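Local coordinates for type-2 ice-structuring protein (Brachyopsis rostratus, PDB 2ZIB) that binds ice crystals and inhibits their growth without needing calcium, protecting fish blood from freezing, on a C-type lectin fold, at residues G76-T81 against W115-C120; R89-T94 against C103-T108. All coordinates share one frame; numbering follows the deposited sequence.

In the fold
Contact 1 is the more deeply buried of the two: three of its four touching residues are buried, against one of four in contact 2, and their centres lie about 7 Å apart. Both reach the same sheet, contact 1 through strand 115-118 and contact 2 through its antiparallel neighbour 104-107; the Cys104-Cys120 disulfide also ties segment 103-108 to segment 115-120, Cys120 lying just past the end of its strand. Contact 2 is nested in the chain loop closed by contact 1. Indole rings and an aspartate side chain carry contact 1; a methionine thioether against indole, and a disulfide sulfur beside a threonine, carry contact 2. Trp78 of contact 1 also meets Trp91 of contact 2, joining the two clusters.

Contact 1. Residues G76-T81 against W115-C120; sequences GAWSWT and WDDLPC
Trp115 and Asp117, from the Trp-Asp-Asp sequence that stands where many C-type lectins have their WND motif, receive Trp80 and Trp78 of the 76-81 segment. The tryptophan pair is an offset edge-to-face stack. Trp80 turns the edge of its six-membered ring to the face of that of Trp115, with the centroids 5.6 Å apart and the planes at 82°. CZ2 and CH2 of Trp80 do the touching, and Trp80 CZ2 lies 3.8 Å from Trp115 CH2. At its polar end, Trp115 NE1 is bonded to Gln54 OE1.

The second pair joins an indole to a carboxylate side chain. Trp78 CH2 approaches Asp117 CB to 3.4 Å, and Asp117 OD2 lies at the indole edge, in its plane, 3.6 Å from Trp78 CZ2. Ring and carboxylate are turned 66° against each other. With chi1 at 53°, Asp117 holds CG between its backbone N and carbonyl carbon, which brings OD2 to the indole edge. Its oxygens accept bonds from the backbone N atoms of Asn97 and Asp98, while Trp78 NE1 reaches Asp98 OD1. Within the strand, Asp117 N bonds to Asp116 OD1 over 2.8 Å, meeting that carboxylate from above its plane.

Across the two segments the contacts are thus aromatic and van der Waals, without direct hydrogen bonds. The buried carboxylate is satisfied by the loop at 97-98. Because Trp78 and Asp117 both bond to that loop, they hold the same piece of chain; the polarised C-H edge of Trp78 may add a modest electrostatic attraction to OD2.

Contact 2. Residues R89-T94 against C103-T108; sequences RTWCPT and CCMQMT
Trp91 and Met105 make the apolar part of this contact, a Met-aromatic pair. The methyl does the touching: Met105 CE is 3.7 Å from Trp91 CH2 and also meets the neighbouring ring atom CZ2. Met105 CG follows at 4.1 Å from Trp91 CH2. The sulfur approaches obliquely, with Met105 SD 5.3 Å from the centroid of the six-membered ring of Trp91 and 33° off the ring normal. Met105 runs out extended through its first two torsions and then bends at chi3 (-76°), which swings CE to the indole; the two side chains cross at about a right angle.

A sulfur-hydroxyl neighbourhood forms the second part. Cys92 SG packs against both branches of Thr108, lying 3.5 Å from Thr108 OG1 and 3.9 Å from Thr108 CG2. This is proximity without a hydrogen bond, for the hydroxyl is bonded to Cys114 O. Since Cys92 is disulfide-linked to Cys114, that residue ties both partners.

Direct backbone pairing is absent: the nearest CA atoms, those of Cys92 and Thr108, are 8.3 Å apart. Strand 115-118 makes the connection, with Trp115 bonded through its backbone to Thr90 and Cys92 on one side while the strand pairs with 104-107 on the other. At the far end of that pairing Cys103 and Cys104 both face Leu118, a classic beta bulge. A disulfide-stapled loop leaning on the antiparallel strand pair 104-107 and 115-118 is consistent with the long-loop region of the C-type lectin fold.

Contact 1. Residues G76-T81 against W115-C120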
ATOM      1  N   GLY A  76      -1.162   8.417 -15.404  1.00  7.47           N
ATOM      2  CA  GLY A  76      -0.949   6.997 -15.660  1.00  8.21           C
ATOM      3  C   GLY A  76       0.439   6.462 -15.377  1.00  7.77           C
ATOM      4  O   GLY A  76       0.645   5.255 -15.552  1.00  9.10           O
ATOM      5  N   ALA A  77       1.376   7.303 -14.909  1.00  7.43           N
ATOM      6  CA  ALA A  77       2.734   6.814 -14.643  1.00  8.10           C
ATOM      7  C   ALA A  77       2.807   6.528 -13.141  1.00  7.93           C
ATOM      8  O   ALA A  77       2.982   7.425 -12.327  1.00  8.40           O
ATOM      9  CB  ALA A  77       3.731   7.844 -15.087  1.00  8.15           C
ATOM     10  N   TRP A  78       2.588   5.269 -12.785  1.00  6.99           N
ATOM     11  CA  TRP A  78       2.506   4.836 -11.386  1.00  7.28           C
ATOM     12  C   TRP A  78       3.915   4.691 -10.797  1.00  8.17           C
ATOM     13  O   TRP A  78       4.819   4.164 -11.440  1.00 10.36           O
ATOM     14  CB  TRP A  78       1.675   3.528 -11.280  1.00  8.16           C
ATOM     15  CG  TRP A  78       0.262   3.791 -11.607  1.00  7.93           C
ATOM     16  CD1 TRP A  78      -0.326   3.706 -12.857  1.00  8.04           C
ATOM     17  CD2 TRP A  78      -0.713   4.368 -10.734  1.00  7.41           C
ATOM     18  NE1 TRP A  78      -1.593   4.234 -12.795  1.00  7.48           N
ATOM     19  CE2 TRP A  78      -1.853   4.639 -11.501  1.00  7.45           C
ATOM     20  CE3 TRP A  78      -0.702   4.750  -9.367  1.00  7.39           C
ATOM     21  CZ2 TRP A  78      -2.988   5.259 -10.968  1.00  8.58           C
ATOM     22  CZ3 TRP A  78      -1.821   5.340  -8.849  1.00  8.41           C
ATOM     23  CH2 TRP A  78      -2.947   5.598  -9.629  1.00  9.79           C
ATOM     24  N   SER A  79       4.031   5.047  -9.529  1.00  7.81           N
ATOM     25  CA  SER A  79       5.241   4.839  -8.725  1.00  7.91           C
ATOM     26  C   SER A  79       4.850   4.453  -7.326  1.00  7.51           C
ATOM     27  O   SER A  79       3.790   4.846  -6.828  1.00  6.88           O
ATOM     28  CB  SER A  79       5.886   6.258  -8.531  0.70  9.63           C
ATOM     29  OG  SER A  79       6.168   6.952  -9.745  0.70 13.31           O
ATOM     30  N   TRP A  80       5.741   3.711  -6.674  1.00  7.61           N
ATOM     31  CA  TRP A  80       5.603   3.431  -5.246  1.00  7.48           C
ATOM     32  C   TRP A  80       6.360   4.461  -4.419  1.00  8.00           C
ATOM     33  O   TRP A  80       7.512   4.810  -4.783  1.00  8.32           O
ATOM     34  CB  TRP A  80       6.167   2.052  -4.905  1.00  7.93           C
ATOM     35  CG  TRP A  80       5.456   0.865  -5.530  1.00  7.32           C
ATOM     36  CD1 TRP A  80       5.996  -0.050  -6.414  1.00  8.51           C
ATOM     37  CD2 TRP A  80       4.125   0.395  -5.252  1.00  6.93           C
ATOM     38  NE1 TRP A  80       5.079  -1.010  -6.746  1.00  9.63           N
ATOM     39  CE2 TRP A  80       3.927  -0.789  -6.021  1.00  8.07           C
ATOM     40  CE3 TRP A  80       3.081   0.842  -4.417  1.00  7.22           C
ATOM     41  CZ2 TRP A  80       2.719  -1.499  -5.992  1.00  7.72           C
ATOM     42  CZ3 TRP A  80       1.885   0.122  -4.371  1.00  8.56           C
ATOM     43  CH2 TRP A  80       1.715  -1.043  -5.172  1.00  8.78           C
ATOM     44  N   THR A  81       5.809   4.876  -3.288  1.00  7.07           N
ATOM     45  CA  THR A  81       6.523   5.872  -2.465  1.00  7.94           C
ATOM     46  C   THR A  81       7.859   5.355  -1.921  1.00  8.38           C
ATOM     47  O   THR A  81       8.735   6.157  -1.597  1.00  9.26           O
ATOM     48  CB  THR A  81       5.688   6.332  -1.292  1.00  7.42           C
ATOM     49  OG1 THR A  81       5.277   5.184  -0.538  1.00  7.10           O
ATOM     50  CG2 THR A  81       4.448   7.130  -1.745  1.00  7.75           C
ATOM     51  N   TRP A 115      -6.935  -3.394  -7.110  1.00  6.94           N
ATOM     52  CA  TRP A 115      -6.566  -1.990  -6.937  1.00  6.45           C
ATOM     53  C   TRP A 115      -7.400  -1.028  -7.787  1.00  5.78           C
ATOM     54  O   TRP A 115      -7.860  -1.382  -8.878  1.00  6.80           O
ATOM     55  CB  TRP A 115      -5.105  -1.775  -7.325  1.00  7.14           C
ATOM     56  CG  TRP A 115      -4.132  -2.679  -6.627  1.00  6.53           C
ATOM     57  CD1 TRP A 115      -4.324  -3.527  -5.550  1.00  7.57           C
ATOM     58  CD2 TRP A 115      -2.784  -2.857  -7.030  1.00  7.68           C
ATOM     59  NE1 TRP A 115      -3.146  -4.190  -5.243  1.00  7.68           N
ATOM     60  CE2 TRP A 115      -2.194  -3.809  -6.153  1.00  7.68           C
ATOM     61  CE3 TRP A 115      -1.992  -2.300  -8.067  1.00  8.08           C
ATOM     62  CZ2 TRP A 115      -0.839  -4.217  -6.269  1.00  9.89           C
ATOM     63  CZ3 TRP A 115      -0.626  -2.702  -8.173  1.00  9.82           C
ATOM     64  CH2 TRP A 115      -0.084  -3.658  -7.276  1.00  9.66           C
ATOM     65  N   ASP A 116      -7.567   0.197  -7.302  1.00  6.41           N
ATOM     66  CA  ASP A 116      -8.232   1.243  -8.051  1.00  6.53           C
ATOM     67  C   ASP A 116      -7.583   2.563  -7.695  1.00  6.30           C
ATOM     68  O   ASP A 116      -6.965   2.685  -6.623  1.00  7.03           O
ATOM     69  CB  ASP A 116      -9.734   1.221  -7.751  1.00  6.99           C
ATOM     70  CG  ASP A 116     -10.589   1.991  -8.733  1.00  8.18           C
ATOM     71  OD1 ASP A 116     -10.104   2.503  -9.763  1.00  8.82           O
ATOM     72  OD2 ASP A 116     -11.818   2.043  -8.492  1.00 10.29           O
ATOM     73  N   ASP A 117      -7.742   3.540  -8.592  1.00  6.10           N
ATOM     74  CA  ASP A 117      -7.185   4.875  -8.383  1.00  6.85           C
ATOM     75  C   ASP A 117      -8.300   5.840  -8.038  1.00  6.44           C
ATOM     76  O   ASP A 117      -9.263   5.998  -8.787  1.00  7.84           O
ATOM     77  CB  ASP A 117      -6.323   5.314  -9.601  1.00  8.22           C
ATOM     78  CG  ASP A 117      -6.975   5.225 -10.970  1.00  8.88           C
ATOM     79  OD1 ASP A 117      -7.934   4.468 -11.254  1.00  9.55           O
ATOM     80  OD2 ASP A 117      -6.423   5.902 -11.876  1.00  9.37           O
ATOM     81  N   LEU A 118      -8.192   6.413  -6.843  1.00  6.48           N
ATOM     82  CA  LEU A 118      -9.254   7.237  -6.238  1.00  7.01           C
ATOM     83  C   LEU A 118      -8.684   8.625  -5.929  1.00  6.67           C
ATOM     84  O   LEU A 118      -7.451   8.806  -5.905  1.00  6.75           O
ATOM     85  CB  LEU A 118      -9.706   6.598  -4.908  1.00  8.65           C
ATOM     86  CG  LEU A 118     -10.800   5.546  -4.993  1.00  9.78           C
ATOM     87  CD1 LEU A 118     -12.133   6.120  -5.365  1.00 12.12           C
ATOM     88  CD2 LEU A 118     -10.494   4.332  -5.907  1.00 10.74           C
ATOM     89  N   PRO A 119      -9.555   9.597  -5.610  1.00  6.43           N
ATOM     90  CA  PRO A 119      -9.044  10.897  -5.144  1.00  6.60           C
ATOM     91  C   PRO A 119      -8.208  10.734  -3.876  1.00  6.65           C
ATOM     92  O   PRO A 119      -8.656  10.123  -2.903  1.00  6.74           O
ATOM     93  CB  PRO A 119     -10.315  11.690  -4.877  1.00  7.25           C
ATOM     94  CG  PRO A 119     -11.360  11.027  -5.754  1.00  7.37           C
ATOM     95  CD  PRO A 119     -11.028   9.557  -5.673  1.00  7.12           C
ATOM     96  N   CYS A 120      -7.020  11.329  -3.888  1.00  7.12           N
ATOM     97  CA  CYS A 120      -6.119  11.234  -2.755  1.00  6.88           C
ATOM     98  C   CYS A 120      -6.748  11.757  -1.444  1.00  6.44           C
ATOM     99  O   CYS A 120      -6.387  11.231  -0.385  1.00  7.19           O
ATOM    100  CB  CYS A 120      -4.835  12.014  -3.087  1.00  7.04           C
ATOM    101  SG  CYS A 120      -3.950  11.325  -4.531  1.00  8.27           S
TER

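Contact 2. Residues R89-T94 against C103-T108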
ATOM      1  N   ARG A  89       1.089  -5.816 -10.879  1.00 11.33           N
ATOM      2  CA  ARG A  89      -0.160  -5.057 -10.802  1.00 11.73           C
ATOM      3  C   ARG A  89      -1.336  -5.980 -10.688  1.00 11.39           C
ATOM      4  O   ARG A  89      -1.377  -7.048 -11.291  1.00 12.12           O
ATOM      5  CB  ARG A  89      -0.347  -4.195 -12.066  1.00 14.44           C
ATOM      6  CG  ARG A  89       0.792  -3.199 -12.298  1.00 17.82           C
ATOM      7  CD  ARG A  89       0.908  -2.722 -13.737  1.00 24.71           C
ATOM      8  NE  ARG A  89       1.535  -3.701 -14.603  1.00 29.79           N
ATOM      9  CZ  ARG A  89       1.540  -3.609 -15.938  1.00 33.29           C
ATOM     10  NH1 ARG A  89       0.958  -2.573 -16.538  1.00 33.87           N
ATOM     11  NH2 ARG A  89       2.136  -4.544 -16.680  1.00 35.26           N
ATOM     12  N   THR A  90      -2.335  -5.547  -9.918  1.00 10.38           N
ATOM     13  CA  THR A  90      -3.610  -6.288  -9.870  1.00  9.77           C
ATOM     14  C   THR A  90      -4.773  -5.293  -9.779  1.00  8.62           C
ATOM     15  O   THR A  90      -5.584  -5.286  -8.838  1.00  9.33           O
ATOM     16  CB  THR A  90      -3.575  -7.385  -8.781  1.00  9.51           C
ATOM     17  OG1 THR A  90      -4.774  -8.154  -8.850  1.00 11.80           O
ATOM     18  CG2 THR A  90      -3.390  -6.850  -7.342  1.00 11.46           C
ATOM     19  N   TRP A  91      -4.846  -4.448 -10.802  1.00  8.34           N
ATOM     20  CA  TRP A  91      -5.927  -3.495 -10.925  1.00  8.34           C
ATOM     21  C   TRP A  91      -7.279  -4.206 -11.102  1.00  8.36           C
ATOM     22  O   TRP A  91      -7.379  -5.284 -11.745  1.00  9.93           O
ATOM     23  CB  TRP A  91      -5.715  -2.605 -12.141  1.00  9.77           C
ATOM     24  CG  TRP A  91      -4.507  -1.723 -12.037  1.00  8.91           C
ATOM     25  CD1 TRP A  91      -3.330  -1.838 -12.752  1.00 10.79           C
ATOM     26  CD2 TRP A  91      -4.382  -0.531 -11.235  1.00  8.39           C
ATOM     27  NE1 TRP A  91      -2.478  -0.815 -12.397  1.00 10.29           N
ATOM     28  CE2 TRP A  91      -3.108   0.023 -11.500  1.00  8.60           C
ATOM     29  CE3 TRP A  91      -5.242   0.143 -10.353  1.00  7.66           C
ATOM     30  CZ2 TRP A  91      -2.638   1.191 -10.877  1.00  9.16           C
ATOM     31  CZ3 TRP A  91      -4.786   1.314  -9.732  1.00  7.59           C
ATOM     32  CH2 TRP A  91      -3.478   1.819  -9.993  1.00  8.18           C
ATOM     33  N   CYS A  92      -8.328  -3.631 -10.522  1.00  8.34           N
ATOM     34  CA  CYS A  92      -9.698  -4.102 -10.799  1.00  9.11           C
ATOM     35  C   CYS A  92     -10.008  -3.995 -12.299  1.00  9.04           C
ATOM     36  O   CYS A  92      -9.381  -3.223 -13.016  1.00 10.01           O
ATOM     37  CB  CYS A  92     -10.687  -3.230 -10.040  1.00  8.27           C
ATOM     38  SG  CYS A  92     -10.472  -3.257  -8.250  1.00  8.63           S
ATOM     39  N   PRO A  93     -11.022  -4.719 -12.778  1.00 10.92           N
ATOM     40  CA  PRO A  93     -11.388  -4.617 -14.192  1.00 12.45           C
ATOM     41  C   PRO A  93     -11.634  -3.183 -14.594  1.00 12.48           C
ATOM     42  O   PRO A  93     -12.295  -2.446 -13.889  1.00 13.41           O
ATOM     43  CB  PRO A  93     -12.702  -5.434 -14.292  1.00 13.48           C
ATOM     44  CG  PRO A  93     -12.615  -6.399 -13.187  1.00 14.39           C
ATOM     45  CD  PRO A  93     -11.877  -5.680 -12.047  1.00 12.18           C
ATOM     46  N   THR A  94     -11.113  -2.844 -15.780  1.00 12.83           N
ATOM     47  CA  THR A  94     -11.202  -1.518 -16.423  1.00 15.20           C
ATOM     48  C   THR A  94     -10.379  -0.422 -15.743  1.00 13.88           C
ATOM     49  O   THR A  94     -10.423   0.722 -16.162  1.00 17.84           O
ATOM     50  CB  THR A  94     -12.659  -1.028 -16.621  1.00 16.66           C
ATOM     51  OG1 THR A  94     -13.159  -0.471 -15.394  1.00 20.39           O
ATOM     52  CG2 THR A  94     -13.606  -2.172 -16.980  1.00 18.27           C
ATOM     53  N   CYS A 103      -5.701  10.128  -8.340  1.00  6.81           N
ATOM     54  CA  CYS A 103      -4.369   9.596  -8.690  1.00  6.55           C
ATOM     55  C   CYS A 103      -3.668   8.841  -7.585  1.00  7.01           C
ATOM     56  O   CYS A 103      -2.495   8.554  -7.701  1.00  7.87           O
ATOM     57  CB  CYS A 103      -3.488  10.721  -9.274  1.00  7.87           C
ATOM     58  SG  CYS A 103      -3.153  12.087  -8.120  1.00  9.02           S
ATOM     59  N   CYS A 104      -4.442   8.424  -6.572  1.00  6.48           N
ATOM     60  CA  CYS A 104      -3.859   7.622  -5.491  1.00  6.62           C
ATOM     61  C   CYS A 104      -4.401   6.175  -5.496  1.00  5.38           C
ATOM     62  O   CYS A 104      -5.611   5.938  -5.704  1.00  7.18           O
ATOM     63  CB  CYS A 104      -4.155   8.283  -4.149  1.00  6.91           C
ATOM     64  SG  CYS A 104      -3.057   9.657  -3.799  1.00  7.24           S
ATOM     65  N   MET A 105      -3.521   5.201  -5.241  1.00  6.26           N
ATOM     66  CA  MET A 105      -3.877   3.791  -5.336  1.00  6.33           C
ATOM     67  C   MET A 105      -4.375   3.226  -4.030  1.00  6.03           C
ATOM     68  O   MET A 105      -3.766   3.430  -2.970  1.00  6.26           O
ATOM     69  CB  MET A 105      -2.627   3.044  -5.755  1.00  6.32           C
ATOM     70  CG  MET A 105      -2.797   1.541  -5.997  1.00  7.84           C
ATOM     71  SD  MET A 105      -1.206   0.682  -6.082  1.00  8.04           S
ATOM     72  CE  MET A 105      -0.598   1.125  -7.711  1.00  9.53           C
ATOM     73  N   GLN A 106      -5.452   2.453  -4.100  1.00  6.26           N
ATOM     74  CA  GLN A 106      -5.934   1.732  -2.949  1.00  6.21           C
ATOM     75  C   GLN A 106      -6.252   0.289  -3.323  1.00  6.01           C
ATOM     76  O   GLN A 106      -6.543  -0.012  -4.475  1.00  7.30           O
ATOM     77  CB  GLN A 106      -7.211   2.332  -2.362  1.00  6.53           C
ATOM     78  CG  GLN A 106      -8.326   2.507  -3.348  1.00  7.66           C
ATOM     79  CD  GLN A 106      -9.604   3.043  -2.740  1.00  7.19           C
ATOM     80  OE1 GLN A 106     -10.651   2.412  -2.937  1.00  8.00           O
ATOM     81  NE2 GLN A 106      -9.545   4.155  -2.023  1.00  9.01           N
ATOM     82  N   MET A 107      -6.253  -0.566  -2.302  1.00  6.48           N
ATOM     83  CA  MET A 107      -6.938  -1.878  -2.384  1.00  6.86           C
ATOM     84  C   MET A 107      -8.411  -1.582  -2.121  1.00  6.81           C
ATOM     85  O   MET A 107      -8.754  -0.977  -1.070  1.00  7.46           O
ATOM     86  CB  MET A 107      -6.380  -2.860  -1.364  1.00  8.23           C
ATOM     87  CG  MET A 107      -4.888  -3.141  -1.575  1.00 10.28           C
ATOM     88  SD  MET A 107      -4.184  -4.107  -0.219  1.00 12.43           S
ATOM     89  CE  MET A 107      -4.001  -5.682  -0.921  1.00 12.60           C
ATOM     90  N   THR A 108      -9.291  -2.034  -3.034  1.00  7.12           N
ATOM     91  CA  THR A 108     -10.716  -1.758  -2.925  1.00  6.77           C
ATOM     92  C   THR A 108     -11.442  -2.697  -1.968  1.00  6.62           C
ATOM     93  O   THR A 108     -10.845  -3.615  -1.379  1.00  7.72           O
ATOM     94  CB  THR A 108     -11.399  -1.786  -4.288  1.00  6.73           C
ATOM     95  OG1 THR A 108     -11.353  -3.124  -4.827  1.00  6.86           O
ATOM     96  CG2 THR A 108     -10.808  -0.802  -5.299  1.00  8.08           C
TER